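Local structure of manganese lipoxygenase (Gaeumannomyces graminis, 5FX8) at residues 293-296 against 297-300. The protein oxygenates linoleic and alpha-linolenic acids to 11S- and 13R-hydroperoxy fatty acids at a catalytic manganese centre. Numbering follows the deposited sequence.
Sequences FHTI and PEIV. With MN (manganese (II) ion), chain I.
The imidazole of His294 is engaged at two points of its rim: NE2 binds the manganese ion at 2.1 Å, and ND1 donates to a water 2.8 Å away, in the ring plane at its edge. The rings of His290 and His478 meet it steeply, planes at about 65° and 85°. The bridging water donates to Glu298 OE2 at 2.6 Å, so a second-shell carboxylate one turn along the helix helps, with the metal bond, to hold the ring's rotation. With chi1 -84°, Glu298 CG lies anti to its carbonyl carbon and the extended chain runs back over His294 O; OE1 forms a salt bridge with Arg329. Both residues lie on the long helix 268-305, which supplies His290 and His294 to the metal, as in the lipoxygenase fold; His478, Asn482, the C-terminal Val618 and a second water complete the site. Pro297 has no N-H to return to Phe293 O; its CD sits against that oxygen instead, and the helix kinks here. The next backbone bond, Glu298 N to His294 O, is weak at 3.4 Å, whereas Ile299 N reaches Thr295 O at 3.2 Å and Val300 N reaches Ile296 O at 3.1 Å. Thr295 OG1 hydrogen-bonds to Thr80.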
loop_
_atom_site.group_PDB
_atom_site.type_symbol
_atom_site.label_atom_id
_atom_site.label_comp_id
_atom_site.label_asym_id
_atom_site.label_seq_id
_atom_site.Cartn_x
_atom_site.Cartn_y
_atom_site.Cartn_z
ATOM N N PHE A 293 -8.656 -9.108 -4.561
ATOM C CA PHE A 293 -7.996 -9.173 -3.263
ATOM C C PHE A 293 -8.627 -8.201 -2.287
ATOM O O PHE A 293 -8.481 -8.376 -1.083
ATOM C CB PHE A 293 -6.496 -8.851 -3.333
ATOM C CG PHE A 293 -5.669 -9.816 -4.148
ATOM C CD1 PHE A 293 -6.240 -10.845 -4.854
ATOM C CD2 PHE A 293 -4.296 -9.675 -4.216
ATOM C CE1 PHE A 293 -5.468 -11.701 -5.604
ATOM C CE2 PHE A 293 -3.522 -10.551 -4.966
ATOM C CZ PHE A 293 -4.114 -11.546 -5.655
ATOM N N HIS A 294 -9.302 -7.160 -2.768
ATOM C CA HIS A 294 -10.045 -6.328 -1.828
ATOM C C HIS A 294 -11.430 -6.903 -1.519
ATOM O O HIS A 294 -11.818 -6.978 -0.357
ATOM C CB HIS A 294 -10.165 -4.898 -2.362
ATOM C CG HIS A 294 -8.944 -4.057 -2.162
ATOM N ND1 HIS A 294 -8.650 -3.452 -0.964
ATOM C CD2 HIS A 294 -7.945 -3.718 -3.008
ATOM C CE1 HIS A 294 -7.524 -2.774 -1.078
ATOM N NE2 HIS A 294 -7.074 -2.918 -2.311
ATOM N N THR A 295 -12.174 -7.354 -2.522
ATOM C CA THR A 295 -13.585 -7.643 -2.342
ATOM C C THR A 295 -13.882 -9.039 -1.796
ATOM O O THR A 295 -14.928 -9.215 -1.175
ATOM C CB THR A 295 -14.369 -7.417 -3.651
ATOM O OG1 THR A 295 -13.818 -8.178 -4.738
ATOM C CG2 THR A 295 -14.335 -5.995 -4.016
ATOM N N ILE A 296 -13.009 -10.025 -1.955
ATOM C CA ILE A 296 -13.278 -11.324 -1.321
ATOM C C ILE A 296 -13.110 -11.259 0.203
ATOM O O ILE A 296 -13.962 -11.791 0.941
ATOM C CB ILE A 296 -12.396 -12.430 -1.932
ATOM C CG1 ILE A 296 -12.487 -12.376 -3.438
ATOM C CG2 ILE A 296 -12.856 -13.779 -1.479
ATOM C CD1 ILE A 296 -13.838 -12.491 -3.898
ATOM N N PRO A 297 -12.050 -10.635 0.737
ATOM C CA PRO A 297 -12.024 -10.416 2.186
ATOM C C PRO A 297 -13.215 -9.629 2.689
ATOM O O PRO A 297 -13.786 -10.012 3.708
ATOM C CB PRO A 297 -10.710 -9.659 2.412
ATOM C CG PRO A 297 -9.883 -10.032 1.320
ATOM C CD PRO A 297 -10.762 -10.273 0.140
ATOM N N GLU A 298 -13.598 -8.544 2.013
ATOM C CA GLU A 298 -14.715 -7.737 2.485
ATOM C C GLU A 298 -15.953 -8.590 2.679
ATOM O O GLU A 298 -16.643 -8.454 3.688
ATOM C CB GLU A 298 -15.025 -6.598 1.503
ATOM C CG GLU A 298 -14.214 -5.334 1.613
ATOM C CD GLU A 298 -14.252 -4.498 0.322
ATOM O OE1 GLU A 298 -15.269 -4.479 -0.392
ATOM O OE2 GLU A 298 -13.237 -3.867 -0.009
ATOM N N ILE A 299 -16.268 -9.456 1.706
ATOM C CA ILE A 299 -17.501 -10.229 1.788
ATOM C C ILE A 299 -17.405 -11.268 2.892
ATOM O O ILE A 299 -18.390 -11.528 3.589
ATOM C CB ILE A 299 -17.875 -10.841 0.414
ATOM C CG1 ILE A 299 -19.311 -11.348 0.394
ATOM C CG2 ILE A 299 -16.979 -11.982 -0.006
ATOM C CD1 ILE A 299 -20.298 -10.394 0.900
ATOM N N VAL A 300 -16.218 -11.843 3.103
ATOM C CA VAL A 300 -16.037 -12.790 4.212
ATOM C C VAL A 300 -16.195 -12.086 5.549
ATOM O O VAL A 300 -16.817 -12.606 6.477
ATOM C CB VAL A 300 -14.666 -13.494 4.110
ATOM C CG1 VAL A 300 -14.398 -14.344 5.376
ATOM C CG2 VAL A 300 -14.596 -14.326 2.846
HETATM MN MN MN I . -5.278 -2.183 -3.183
HETATM O O HOH W 1 -10.788 -3.480 0.819
HETATM O O HOH W 2 -6.272 -0.473 -4.595
#